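Local coordinates for diol-dehydratase (Roseburia inulinivorans, PDB 5I2A), which acts as a B12-independent glycyl radical lyase, probably dehydrating 1,2-propanediol by radical chemistry, at residues Glu30-Glu35 with Asn63-Ile68; Ala419-Gly424 with Asp428-Tyr433. All coordinates share one frame; numbering follows the deposited sequence.

Contact 1: residues Glu30-Glu35 with Asn63-Ile68; sequences EAARAE and NLPIII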
loop_
_atom_site.group_PDB
_atom_site.type_symbol
_atom_site.label_atom_id
_atom_site.label_comp_id
_atom_site.label_asym_id
_atom_site.label_seq_id
_atom_site.Cartn_x
_atom_site.Cartn_y
_atom_site.Cartn_z
ATOM N N GLU A 30 6.949 -7.726 30.032
ATOM C CA GLU A 30 7.415 -6.356 30.248
ATOM C C GLU A 30 6.831 -5.367 29.221
ATOM O O GLU A 30 6.538 -5.731 28.081
ATOM C CB GLU A 30 8.946 -6.316 30.238
ATOM C CG GLU A 30 9.512 -7.166 31.380
ATOM C CD GLU A 30 11.026 -7.178 31.515
ATOM O OE1 GLU A 30 11.758 -6.511 30.744
ATOM O OE2 GLU A 30 11.484 -7.891 32.431
ATOM N N ALA A 31 6.676 -4.116 29.644
ATOM C CA ALA A 31 5.916 -3.123 28.890
ATOM C C ALA A 31 6.773 -2.159 28.079
ATOM O O ALA A 31 6.238 -1.396 27.286
ATOM C CB ALA A 31 5.029 -2.330 29.840
ATOM N N ALA A 32 8.089 -2.184 28.278
ATOM C CA ALA A 32 8.947 -1.168 27.678
ATOM C C ALA A 32 8.854 -1.105 26.135
ATOM O O ALA A 32 8.803 -0.018 25.579
ATOM C CB ALA A 32 10.383 -1.383 28.096
ATOM N N ARG A 33 8.851 -2.247 25.451
ATOM C CA ARG A 33 8.789 -2.222 23.983
ATOM C C ARG A 33 7.514 -1.537 23.496
ATOM O O ARG A 33 7.550 -0.727 22.575
ATOM C CB ARG A 33 8.861 -3.633 23.379
ATOM C CG ARG A 33 9.047 -3.619 21.851
ATOM C CD ARG A 33 9.055 -5.024 21.225
ATOM N NE ARG A 33 9.153 -4.938 19.768
ATOM C CZ ARG A 33 8.137 -4.614 18.968
ATOM N NH1 ARG A 33 6.936 -4.375 19.475
ATOM N NH2 ARG A 33 8.317 -4.559 17.650
ATOM N N ALA A 34 6.395 -1.884 24.117
ATOM C CA ALA A 34 5.108 -1.347 23.699
ATOM C C ALA A 34 5.096 0.162 23.888
ATOM O O ALA A 34 4.599 0.895 23.042
ATOM C CB ALA A 34 3.981 -2.001 24.473
ATOM N N GLU A 35 5.670 0.629 24.992
ATOM C CA GLU A 35 5.771 2.066 25.222
ATOM C C GLU A 35 6.643 2.742 24.166
ATOM O O GLU A 35 6.305 3.806 23.660
ATOM C CB GLU A 35 6.330 2.353 26.619
ATOM C CG GLU A 35 5.336 2.008 27.711
ATOM C CD GLU A 35 5.834 2.348 29.102
ATOM O OE1 GLU A 35 7.056 2.387 29.315
ATOM O OE2 GLU A 35 4.986 2.586 29.978
ATOM N N ASN A 63 16.541 2.816 23.469
ATOM C CA ASN A 63 16.012 3.052 24.813
ATOM C C ASN A 63 15.597 1.840 25.630
ATOM O O ASN A 63 15.372 1.962 26.828
ATOM C CB ASN A 63 14.812 4.006 24.724
ATOM C CG ASN A 63 15.205 5.365 24.157
ATOM O OD1 ASN A 63 15.857 6.150 24.827
ATOM N ND2 ASN A 63 14.830 5.631 22.913
ATOM N N LEU A 64 15.476 0.682 24.993
ATOM C CA LEU A 64 15.064 -0.517 25.701
ATOM C C LEU A 64 16.066 -0.826 26.827
ATOM O O LEU A 64 17.262 -0.794 26.603
ATOM C CB LEU A 64 14.959 -1.686 24.732
ATOM C CG LEU A 64 14.103 -2.883 25.114
ATOM C CD1 LEU A 64 12.634 -2.477 25.314
ATOM C CD2 LEU A 64 14.244 -3.981 24.043
ATOM N N PRO A 65 15.572 -1.077 28.046
ATOM C CA PRO A 65 16.502 -1.415 29.131
ATOM C C PRO A 65 17.358 -2.618 28.747
ATOM O O PRO A 65 16.854 -3.581 28.158
ATOM C CB PRO A 65 15.579 -1.734 30.304
ATOM C CG PRO A 65 14.337 -0.893 30.023
ATOM C CD PRO A 65 14.178 -1.005 28.514
ATOM N N ILE A 66 18.651 -2.520 29.026
ATOM C CA ILE A 66 19.561 -3.616 28.770
ATOM C C ILE A 66 20.148 -4.079 30.096
ATOM O O ILE A 66 20.101 -3.355 31.098
ATOM C CB ILE A 66 20.693 -3.221 27.807
ATOM C CG1 ILE A 66 21.575 -2.140 28.438
ATOM C CG2 ILE A 66 20.124 -2.781 26.447
ATOM C CD1 ILE A 66 22.863 -1.924 27.691
ATOM N N ILE A 67 20.689 -5.289 30.093
ATOM C CA ILE A 67 21.262 -5.872 31.293
ATOM C C ILE A 67 22.308 -6.897 30.879
ATOM O O ILE A 67 22.181 -7.530 29.842
ATOM C CB ILE A 67 20.166 -6.516 32.188
ATOM C CG1 ILE A 67 20.748 -7.015 33.510
ATOM C CG2 ILE A 67 19.451 -7.662 31.459
ATOM C CD1 ILE A 67 19.683 -7.406 34.530
ATOM N N ILE A 68 23.367 -7.016 31.667
ATOM C CA ILE A 68 24.327 -8.099 31.510
ATOM C C ILE A 68 24.146 -9.015 32.699
ATOM O O ILE A 68 24.310 -8.586 33.839
ATOM C CB ILE A 68 25.772 -7.577 31.422
ATOM C CG1 ILE A 68 25.934 -6.750 30.149
ATOM C CG2 ILE A 68 26.790 -8.736 31.483
ATOM C CD1 ILE A 68 27.366 -6.288 29.870
#
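R33, whose backbone N lies against a methyl of L64, sends its guanidinium group away from the contact into a polar site: NH2 makes a salt bridge with E90 and a weak hydrogen bond to the carbonyl of E279, NE bonds to the carbonyl O of I278, and NH1 to that of T87. CG stands opposite the backbone N (chi1 -170°) and the next two torsions are extended as well, so the straight chain delivers the charge well clear of L64. The amide is occupied too, since R33 N donates to OE1 of Q86.

The side chains that meet across the contact are apolar. L64 is the first residue past the end of helix 49-63, and its CD1 comes to 3.8 Å from R33 N and 3.7 Å from A32 CB. Its CB does not head straight for the other segment; chi1 of -159° puts CG opposite the backbone N, and chi2 of 61° turns CD1, not CD2, across. CB of R33 stays at 4.4 Å from L64 CD1, a looser touch. Beside that methyl, CD of P65 lies 3.8 Å from A32 CB. P65 CD and L64 CD1 are themselves 3.9 Å apart, and together with A32 CB they make a nearly equilateral triangle of carbons. Small as A32 is, its CB points at the other segment, letting the backbones approach to 6.5 Å between A32 CA and L64 CA.

No hydrogen bond spans the two segments, and they bury just 115 Å² between them. The join therefore depends on the fit of a few methyl and methylene groups, while the polar bonds of R33 all run to residues outside the two segments and probably hold this part of the chain beside L64 and P65.

Contact 2: residues Ala419-Gly424 with Asp428-Tyr433; sequences ALVHRG and DEARNY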
loop_
_atom_site.group_PDB
_atom_site.type_symbol
_atom_site.label_atom_id
_atom_site.label_comp_id
_atom_site.label_asym_id
_atom_site.label_seq_id
_atom_site.Cartn_x
_atom_site.Cartn_y
_atom_site.Cartn_z
ATOM N N ALA A 419 13.370 -32.022 -3.456
ATOM C CA ALA A 419 12.092 -31.334 -3.254
ATOM C C ALA A 419 12.269 -29.819 -3.409
ATOM O O ALA A 419 11.444 -29.153 -4.031
ATOM C CB ALA A 419 11.486 -31.670 -1.894
ATOM N N LEU A 420 13.353 -29.283 -2.860
ATOM C CA LEU A 420 13.631 -27.856 -2.989
ATOM C C LEU A 420 13.863 -27.461 -4.446
ATOM O O LEU A 420 13.382 -26.424 -4.897
ATOM C CB LEU A 420 14.841 -27.463 -2.147
ATOM C CG LEU A 420 14.582 -27.507 -0.641
ATOM C CD1 LEU A 420 15.893 -27.370 0.091
ATOM C CD2 LEU A 420 13.602 -26.418 -0.211
ATOM N N VAL A 421 14.600 -28.293 -5.170
ATOM C CA VAL A 421 14.864 -28.034 -6.574
ATOM C C VAL A 421 13.559 -28.048 -7.348
ATOM O O VAL A 421 13.314 -27.180 -8.172
ATOM C CB VAL A 421 15.859 -29.062 -7.157
ATOM C CG1 VAL A 421 15.847 -29.012 -8.686
ATOM C CG2 VAL A 421 17.271 -28.804 -6.596
ATOM N N HIS A 422 12.694 -29.003 -7.035
ATOM C CA HIS A 422 11.406 -29.093 -7.708
ATOM C C HIS A 422 10.555 -27.833 -7.496
ATOM O O HIS A 422 9.813 -27.433 -8.389
ATOM C CB HIS A 422 10.642 -30.336 -7.237
ATOM C CG HIS A 422 9.296 -30.506 -7.878
ATOM N ND1 HIS A 422 9.123 -30.608 -9.243
ATOM C CD2 HIS A 422 8.058 -30.608 -7.337
ATOM C CE1 HIS A 422 7.839 -30.762 -9.513
ATOM N NE2 HIS A 422 7.170 -30.766 -8.372
ATOM N N ARG A 423 10.661 -27.215 -6.320
ATOM C CA ARG A 423 9.917 -25.990 -6.028
ATOM C C ARG A 423 10.659 -24.746 -6.507
ATOM O O ARG A 423 10.190 -23.640 -6.297
ATOM C CB ARG A 423 9.622 -25.851 -4.520
ATOM C CG ARG A 423 8.798 -27.001 -3.916
ATOM C CD ARG A 423 7.626 -27.400 -4.806
ATOM N NE ARG A 423 6.648 -28.268 -4.138
ATOM C CZ ARG A 423 5.576 -28.770 -4.748
ATOM N NH1 ARG A 423 5.366 -28.518 -6.037
ATOM N NH2 ARG A 423 4.709 -29.518 -4.076
ATOM N N GLY A 424 11.828 -24.924 -7.120
ATOM C CA GLY A 424 12.455 -23.838 -7.850
ATOM C C GLY A 424 13.872 -23.446 -7.483
ATOM O O GLY A 424 14.455 -22.586 -8.137
ATOM N N ASP A 428 22.786 -25.974 -6.289
ATOM C CA ASP A 428 23.755 -25.410 -5.349
ATOM C C ASP A 428 23.041 -24.815 -4.123
ATOM O O ASP A 428 23.545 -24.873 -3.011
ATOM C CB ASP A 428 24.604 -24.306 -5.993
ATOM C CG ASP A 428 25.649 -24.835 -6.985
ATOM O OD1 ASP A 428 25.795 -26.054 -7.138
ATOM O OD2 ASP A 428 26.342 -24.000 -7.592
ATOM N N GLU A 429 21.893 -24.194 -4.354
ATOM C CA GLU A 429 21.149 -23.567 -3.265
ATOM C C GLU A 429 20.569 -24.649 -2.366
ATOM O O GLU A 429 20.702 -24.592 -1.157
ATOM C CB GLU A 429 20.044 -22.660 -3.818
ATOM C CG GLU A 429 20.579 -21.363 -4.398
ATOM C CD GLU A 429 19.536 -20.593 -5.199
ATOM O OE1 GLU A 429 18.514 -21.188 -5.605
ATOM O OE2 GLU A 429 19.750 -19.394 -5.427
ATOM N N ALA A 430 19.949 -25.641 -2.989
ATOM C CA ALA A 430 19.258 -26.696 -2.276
ATOM C C ALA A 430 20.237 -27.462 -1.400
ATOM O O ALA A 430 19.905 -27.845 -0.280
ATOM C CB ALA A 430 18.555 -27.641 -3.263
ATOM N N ARG A 431 21.452 -27.656 -1.907
ATOM C CA ARG A 431 22.488 -28.356 -1.159
ATOM C C ARG A 431 22.880 -27.630 0.107
ATOM O O ARG A 431 23.411 -28.236 1.034
ATOM C CB ARG A 431 23.738 -28.563 -2.019
ATOM C CG ARG A 431 23.770 -29.919 -2.670
ATOM C CD ARG A 431 25.033 -30.137 -3.487
ATOM N NE ARG A 431 24.894 -31.301 -4.351
ATOM C CZ ARG A 431 25.720 -31.586 -5.349
ATOM N NH1 ARG A 431 26.750 -30.787 -5.607
ATOM N NH2 ARG A 431 25.530 -32.676 -6.080
ATOM N N ASN A 432 22.628 -26.330 0.136
ATOM C CA ASN A 432 22.957 -25.537 1.298
ATOM C C ASN A 432 21.751 -25.331 2.210
ATOM O O ASN A 432 21.723 -24.395 3.000
ATOM C CB ASN A 432 23.524 -24.185 0.871
ATOM C CG ASN A 432 24.193 -23.466 2.015
ATOM O OD1 ASN A 432 24.954 -24.071 2.753
ATOM N ND2 ASN A 432 23.868 -22.186 2.203
ATOM N N TYR A 433 20.751 -26.194 2.114
ATOM C CA TYR A 433 19.533 -25.956 2.893
ATOM C C TYR A 433 19.746 -26.097 4.401
ATOM O O TYR A 433 20.656 -26.799 4.870
ATOM C CB TYR A 433 18.403 -26.894 2.444
ATOM C CG TYR A 433 18.426 -28.280 3.065
ATOM C CD1 TYR A 433 17.766 -28.538 4.265
ATOM C CD2 TYR A 433 19.079 -29.337 2.442
ATOM C CE1 TYR A 433 17.770 -29.800 4.834
ATOM C CE2 TYR A 433 19.096 -30.611 3.012
ATOM C CZ TYR A 433 18.434 -30.831 4.215
ATOM O OH TYR A 433 18.435 -32.082 4.794
#
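L420 and Y433 make the tightest approach: L420 CD1 lies 3.5 Å from Y433 CB and 4.0 Å from Y433 CG, with the two side chains crossing at about a right angle. One turn of chain earlier, the methyl of A430 fits between two neighbours on the first helix, 3.9 Å from L420 CB and 3.8 Å from V421 CG2. V421 has CG1 opposite its backbone N (chi1 165°), which leaves CG2 as the branch that meets A430.

Behind these groups, Y433 N bonds to A430 O at 3.0 Å, and the same oxygen lies in plane at the edge of the Y433 ring. Farther out, the phenol end leads away from L420 to D413 at the start of helix 413-422, where Y433 OH bonds to OD1, and the Y433 side chain rests on I416 and I417. After H422 the first helix ends in a Schellman motif, with G424 the first residue to leave helical angles; its positive phi (125°) suits glycine.

This is a short helical hairpin, two successive helices packed through leucine, valine and alanine and the CB of Y433, just past the second helix. It connects strand 409-412 to strand 434-436 within the PFL-like fold of glycyl radical enzymes.

In the fold
Contact 1 comes first along the chain and is complete well before contact 2 begins. Their centres are 40 Å apart and their nearest atoms about 28 Å, so neither touches the other, although both belong to the pyruvate formate lyase-like part of the chain. Contact 1 lies toward the outside, among helices, joining helix 32-43 to the exit of helix 49-63, with helices 115-125 and 200-233 alongside. Contact 2 belongs to the chain between strands: helices 413-422 and 427-431 follow strand 409-412, the middle of a five-stranded mixed sheet. Both are local, apolar joins between neighbouring elements, one in the helical periphery and one beside the sheet.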